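Local coordinates for protein fluvirucin B1 DH domain from module 1 (Actinomadura vulgaris, PDB 6OBV) that probably dehydrates the beta-hydroxyacyl intermediate made by the first module of the fluvirucin B1 polyketide synthase, giving an alpha,beta-unsaturated chain, at residues Cys95-Glu100 with Thr150-Ser155; Phe250-Val255 with Thr293-Arg298. One frame throughout, in Å; residues are numbered along the deposited sequence.

Contact 1. Residues Cys95-Glu100 with Thr150-Ser155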
loop_
_atom_site.group_PDB
_atom_site.type_symbol
_atom_site.label_atom_id
_atom_site.label_comp_id
_atom_site.label_asym_id
_atom_site.label_seq_id
_atom_site.Cartn_x
_atom_site.Cartn_y
_atom_site.Cartn_z
ATOM N N CYS A 95 -2.677 14.078 -11.725
ATOM C CA CYS A 95 -2.673 13.690 -13.136
ATOM C C CYS A 95 -4.070 13.238 -13.531
ATOM O O CYS A 95 -4.307 12.047 -13.751
ATOM C CB CYS A 95 -1.672 12.563 -13.393
ATOM S SG CYS A 95 -0.059 13.105 -13.790
ATOM N N PRO A 96 -5.022 14.167 -13.634
ATOM C CA PRO A 96 -6.436 13.756 -13.653
ATOM C C PRO A 96 -6.917 13.159 -14.965
ATOM O O PRO A 96 -7.937 12.458 -14.943
ATOM C CB PRO A 96 -7.184 15.064 -13.339
ATOM C CG PRO A 96 -6.262 16.140 -13.855
ATOM C CD PRO A 96 -4.863 15.633 -13.587
ATOM N N VAL A 97 -6.215 13.395 -16.081
ATOM C CA VAL A 97 -6.703 13.061 -17.416
ATOM C C VAL A 97 -6.280 11.646 -17.795
ATOM O O VAL A 97 -5.089 11.314 -17.778
ATOM C CB VAL A 97 -6.197 14.081 -18.446
ATOM C CG1 VAL A 97 -6.602 13.670 -19.873
ATOM C CG2 VAL A 97 -6.745 15.471 -18.098
ATOM N N LEU A 98 -7.258 10.820 -18.165
ATOM C CA LEU A 98 -7.010 9.450 -18.616
ATOM C C LEU A 98 -6.716 9.467 -20.109
ATOM O O LEU A 98 -7.616 9.379 -20.946
ATOM C CB LEU A 98 -8.211 8.570 -18.310
ATOM C CG LEU A 98 -7.995 7.086 -18.568
ATOM C CD1 LEU A 98 -6.702 6.647 -17.915
ATOM C CD2 LEU A 98 -9.191 6.314 -18.008
ATOM N N GLU A 99 -5.432 9.596 -20.453
ATOM C CA GLU A 99 -5.051 9.699 -21.858
ATOM C C GLU A 99 -5.421 8.431 -22.626
ATOM O O GLU A 99 -5.892 8.494 -23.762
ATOM C CB GLU A 99 -3.553 9.984 -21.947
ATOM C CG GLU A 99 -2.924 9.874 -23.321
ATOM C CD GLU A 99 -1.435 10.186 -23.274
ATOM O OE1 GLU A 99 -1.080 11.374 -23.141
ATOM O OE2 GLU A 99 -0.615 9.249 -23.348
ATOM N N GLU A 100 -5.245 7.276 -22.010
ATOM C CA GLU A 100 -5.497 6.005 -22.670
ATOM C C GLU A 100 -5.749 4.964 -21.585
ATOM O O GLU A 100 -5.098 4.991 -20.539
ATOM C CB GLU A 100 -4.306 5.622 -23.561
ATOM C CG GLU A 100 -4.557 4.499 -24.541
ATOM C CD GLU A 100 -4.374 3.136 -23.909
ATOM O OE1 GLU A 100 -5.074 2.182 -24.326
ATOM O OE2 GLU A 100 -3.534 3.030 -22.984
ATOM N N THR A 150 -2.482 5.227 -19.413
ATOM C CA THR A 150 -1.638 6.392 -19.199
ATOM C C THR A 150 -2.475 7.575 -18.740
ATOM O O THR A 150 -3.512 7.893 -19.340
ATOM C CB THR A 150 -0.879 6.752 -20.477
ATOM O OG1 THR A 150 0.007 5.681 -20.810
ATOM C CG2 THR A 150 -0.074 8.014 -20.274
ATOM N N LEU A 151 -2.017 8.209 -17.670
ATOM C CA LEU A 151 -2.563 9.457 -17.170
ATOM C C LEU A 151 -1.666 10.613 -17.584
ATOM O O LEU A 151 -0.445 10.464 -17.685
ATOM C CB LEU A 151 -2.686 9.416 -15.648
ATOM C CG LEU A 151 -3.610 8.317 -15.118
ATOM C CD1 LEU A 151 -3.196 7.842 -13.704
ATOM C CD2 LEU A 151 -5.057 8.816 -15.139
ATOM N N THR A 152 -2.285 11.769 -17.828
ATOM C CA THR A 152 -1.575 12.998 -18.153
ATOM C C THR A 152 -2.233 14.139 -17.390
ATOM O O THR A 152 -3.328 13.995 -16.843
ATOM C CB THR A 152 -1.559 13.275 -19.675
ATOM O OG1 THR A 152 -0.778 14.444 -19.949
ATOM C CG2 THR A 152 -2.965 13.501 -20.227
ATOM N N ALA A 153 -1.539 15.271 -17.312
ATOM C CA ALA A 153 -2.163 16.480 -16.793
ATOM C C ALA A 153 -2.740 17.348 -17.899
ATOM O O ALA A 153 -3.494 18.282 -17.603
ATOM C CB ALA A 153 -1.162 17.288 -15.973
ATOM N N THR A 154 -2.414 17.055 -19.157
ATOM C CA THR A 154 -2.886 17.847 -20.284
ATOM C C THR A 154 -4.401 17.727 -20.417
ATOM O O THR A 154 -4.936 16.625 -20.587
ATOM C CB THR A 154 -2.205 17.398 -21.577
ATOM O OG1 THR A 154 -0.851 17.019 -21.306
ATOM C CG2 THR A 154 -2.201 18.533 -22.584
ATOM N N SER A 155 -5.091 18.861 -20.343
ATOM C CA SER A 155 -6.528 18.922 -20.545
ATOM C C SER A 155 -6.842 19.378 -21.961
ATOM O O SER A 155 -6.095 20.151 -22.569
ATOM C CB SER A 155 -7.186 19.872 -19.541
ATOM O OG SER A 155 -6.578 19.763 -18.267
#
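Glu99 and Glu100 both stand opposite Thr150, and this two-to-one pairing defines a classic beta bulge between antiparallel strands whose short axes make an angle of 135°. Thr150 O receives Glu100 N at 3.2 Å in the carbonyl plane, on a lone pair, while the bond from Glu99 N to the same oxygen is weak, its N-H...O angle only 120°. Toward Val97 the pairing is antiparallel and hydrogen-bonded: Val97 stands opposite Thr152, with Thr152 N to Val97 O at 2.8 Å.

The side chain of Glu99 can be followed outward from the bulge. Its CB lies 3.3 Å from Thr150 O and also meets the methyl CG2 of Thr152. With CG anti to the backbone N (chi1 169°) and the chain extended beyond it, the carboxylate is carried alongside Thr150, where OE2 comes 3.4 Å from Thr150 CG2; OE1 lies 4.0 Å from Thr152 CB. The carboxylate thus rests on threonine carbons, and its charge is met by Arg129, which forms a salt bridge with OE2. Val97 lies beside Thr152, CG1 to CG2 at 3.7 Å, and its other methyl touches Thr154 O.

On the face away from Val97 and Thr152, Leu98 CD1 meets Leu151 CD2 at 3.9 Å; Cys95 CB packs on Leu151 CB at the loop end. Leu98 continues onto Val87 of helix 79-92, and Leu151 onto Val132 of strand 130-137. Strand 97-103 lies between strands 144-152 and 247-257, with backbone pairing on both sides and Leu98 touching Val255.

Contact 2. Residues Phe250-Val255 with Thr293-Arg298; sequences FAWNGV and TSLISR
Trp252 and Leu295 face each other as a non-hydrogen-bonded pair in neighbouring antiparallel strands, not adjacent along the chain, part of the hot-dog architecture expected of a polyketide synthase dehydratase. The short strand axes run at 176°, almost exactly antiparallel. The tight part is a CH-pi contact: Leu295 CD1 sits 3.7 Å from the centroid of the six-membered ring of Trp252, only 12° off the ring normal. Leu295 places CG anti to its own N (chi1 167°), which brings CD1 over the centre of one indole face. Val83 and Thr80 of helix 79-92 also touch Trp252, placing this face against the helix.

The other face is looser. Ala251 and Ile296 meet there at 4.3 Å between their CB atoms; Ala251 and Ser294 are buried, Asn253 and Ile296 partly exposed. Ile296 CG2 approaches the Phe250 ring at its edge. Arg298 is exposed and poorly ordered, so the 3.5 Å from its CG to Phe250 CB is less certain.

Both strand ends are bulged. Ile296 O accepts from Phe250 N and Ala251 N, while Thr293 and Ser294 both face Asn253. Thr293 N reaches Gly254 O at 3.0 Å from above the carbonyl plane. Over the face that carries Asn253 and Ser294 a water has a weak bond to Ala251 O, lies 3.0 Å from Ser294 OG, and can donate to Asn253 OD1 across a short 2.6 Å.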
loop_
_atom_site.group_PDB
_atom_site.type_symbol
_atom_site.label_atom_id
_atom_site.label_comp_id
_atom_site.label_asym_id
_atom_site.label_seq_id
_atom_site.Cartn_x
_atom_site.Cartn_y
_atom_site.Cartn_z
ATOM N N PHE A 250 -13.532 -1.569 -24.612
ATOM C CA PHE A 250 -12.224 -2.195 -24.658
ATOM C C PHE A 250 -11.102 -1.165 -24.523
ATOM O O PHE A 250 -10.186 -1.356 -23.716
ATOM C CB PHE A 250 -12.085 -3.005 -25.948
ATOM C CG PHE A 250 -10.687 -3.473 -26.224
ATOM C CD1 PHE A 250 -10.097 -4.444 -25.432
ATOM C CD2 PHE A 250 -9.961 -2.946 -27.287
ATOM C CE1 PHE A 250 -8.795 -4.877 -25.690
ATOM C CE2 PHE A 250 -8.667 -3.362 -27.549
ATOM C CZ PHE A 250 -8.082 -4.335 -26.748
ATOM N N ALA A 251 -11.154 -0.071 -25.288
ATOM C CA ALA A 251 -10.091 0.936 -25.257
ATOM C C ALA A 251 -10.680 2.330 -25.137
ATOM O O ALA A 251 -11.633 2.675 -25.851
ATOM C CB ALA A 251 -9.209 0.857 -26.505
ATOM N N TRP A 252 -10.102 3.134 -24.245
ATOM C CA TRP A 252 -10.540 4.501 -23.994
ATOM C C TRP A 252 -9.405 5.457 -24.329
ATOM O O TRP A 252 -8.241 5.158 -24.046
ATOM C CB TRP A 252 -10.946 4.682 -22.532
ATOM C CG TRP A 252 -11.965 3.682 -22.037
ATOM C CD1 TRP A 252 -11.759 2.359 -21.764
ATOM C CD2 TRP A 252 -13.342 3.943 -21.742
ATOM N NE1 TRP A 252 -12.930 1.776 -21.330
ATOM C CE2 TRP A 252 -13.916 2.728 -21.306
ATOM C CE3 TRP A 252 -14.147 5.087 -21.807
ATOM C CZ2 TRP A 252 -15.251 2.627 -20.928
ATOM C CZ3 TRP A 252 -15.480 4.981 -21.440
ATOM C CH2 TRP A 252 -16.016 3.762 -21.005
ATOM N N ASN A 253 -9.733 6.605 -24.936
ATOM C CA ASN A 253 -8.755 7.674 -25.115
ATOM C C ASN A 253 -9.369 9.012 -24.764
ATOM O O ASN A 253 -10.522 9.282 -25.105
ATOM C CB ASN A 253 -8.203 7.728 -26.538
ATOM C CG ASN A 253 -7.549 6.420 -26.937
ATOM O OD1 ASN A 253 -8.238 5.405 -27.104
ATOM N ND2 ASN A 253 -6.212 6.420 -27.059
ATOM N N GLY A 254 -8.584 9.839 -24.087
ATOM C CA GLY A 254 -8.951 11.210 -23.794
ATOM C C GLY A 254 -10.173 11.271 -22.914
ATOM O O GLY A 254 -11.182 11.854 -23.308
ATOM N N VAL A 255 -10.107 10.653 -21.736
ATOM C CA VAL A 255 -11.211 10.661 -20.779
ATOM C C VAL A 255 -10.920 11.751 -19.762
ATOM O O VAL A 255 -9.953 11.666 -18.997
ATOM C CB VAL A 255 -11.398 9.297 -20.107
ATOM C CG1 VAL A 255 -12.566 9.352 -19.113
ATOM C CG2 VAL A 255 -11.670 8.241 -21.150
ATOM N N THR A 293 -12.921 11.167 -25.659
ATOM C CA THR A 293 -12.562 11.409 -27.053
ATOM C C THR A 293 -12.807 10.176 -27.911
ATOM O O THR A 293 -13.352 10.280 -29.013
ATOM C CB THR A 293 -11.107 11.852 -27.157
ATOM O OG1 THR A 293 -10.934 13.052 -26.388
ATOM C CG2 THR A 293 -10.743 12.116 -28.611
ATOM N N SER A 294 -12.441 8.999 -27.423
ATOM C CA SER A 294 -12.632 7.800 -28.226
ATOM C C SER A 294 -12.906 6.608 -27.333
ATOM O O SER A 294 -12.181 6.373 -26.358
ATOM C CB SER A 294 -11.408 7.526 -29.084
ATOM O OG SER A 294 -11.584 6.331 -29.799
ATOM N N LEU A 295 -13.931 5.838 -27.688
ATOM C CA LEU A 295 -14.208 4.563 -27.038
ATOM C C LEU A 295 -14.338 3.498 -28.118
ATOM O O LEU A 295 -15.135 3.653 -29.047
ATOM C CB LEU A 295 -15.482 4.628 -26.183
ATOM C CG LEU A 295 -16.005 3.265 -25.718
ATOM C CD1 LEU A 295 -14.994 2.564 -24.809
ATOM C CD2 LEU A 295 -17.371 3.398 -25.059
ATOM N N ILE A 296 -13.524 2.447 -28.022
ATOM C CA ILE A 296 -13.646 1.273 -28.882
ATOM C C ILE A 296 -14.255 0.149 -28.059
ATOM O O ILE A 296 -13.802 -0.122 -26.936
ATOM C CB ILE A 296 -12.287 0.845 -29.460
ATOM C CG1 ILE A 296 -11.771 1.888 -30.441
ATOM C CG2 ILE A 296 -12.405 -0.541 -30.127
ATOM C CD1 ILE A 296 -10.261 1.905 -30.567
ATOM N N SER A 297 -15.305 -0.469 -28.594
ATOM C CA SER A 297 -15.922 -1.670 -28.052
ATOM C C SER A 297 -15.463 -2.889 -28.854
ATOM O O SER A 297 -15.052 -2.768 -30.010
ATOM C CB SER A 297 -17.445 -1.559 -28.098
ATOM O OG SER A 297 -17.917 -0.773 -27.017
ATOM N N ARG A 298 -15.516 -4.067 -28.229
ATOM C CA ARG A 298 -15.102 -5.280 -28.920
ATOM C C ARG A 298 -16.166 -6.356 -28.749
ATOM O O ARG A 298 -16.716 -6.522 -27.655
ATOM C CB ARG A 298 -13.747 -5.792 -28.399
ATOM C CG ARG A 298 -13.680 -5.982 -26.884
ATOM C CD ARG A 298 -12.670 -7.054 -26.490
ATOM N NE ARG A 298 -13.268 -8.384 -26.387
ATOM C CZ ARG A 298 -12.784 -9.474 -26.982
ATOM N NH1 ARG A 298 -11.695 -9.404 -27.734
ATOM N NH2 ARG A 298 -13.388 -10.638 -26.824
HETATM O O HOH W 1 -10.432 4.292 -27.892
#

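How the contacts relate
Contact 1 and contact 2 lie in series along the chain, the first closing before the second opens, with centres 14 Å apart. They are joined through adjacent antiparallel strands, 97-103 and 247-257, so the strand order across the two is 144-152, 97-103, 247-257, 288-299. Residues far apart in sequence are joined by backbone bonds: Leu98 O to Val255 N is 2.9 Å and Glu99 O to Gly254 N is 3.0 Å, both probable hydrogen bonds, and Glu100 packs on Asn253. The sheet is continuous across them, consistent with the double hot-dog fold of dehydratase domains, and helix 79-92 packs against both contacts.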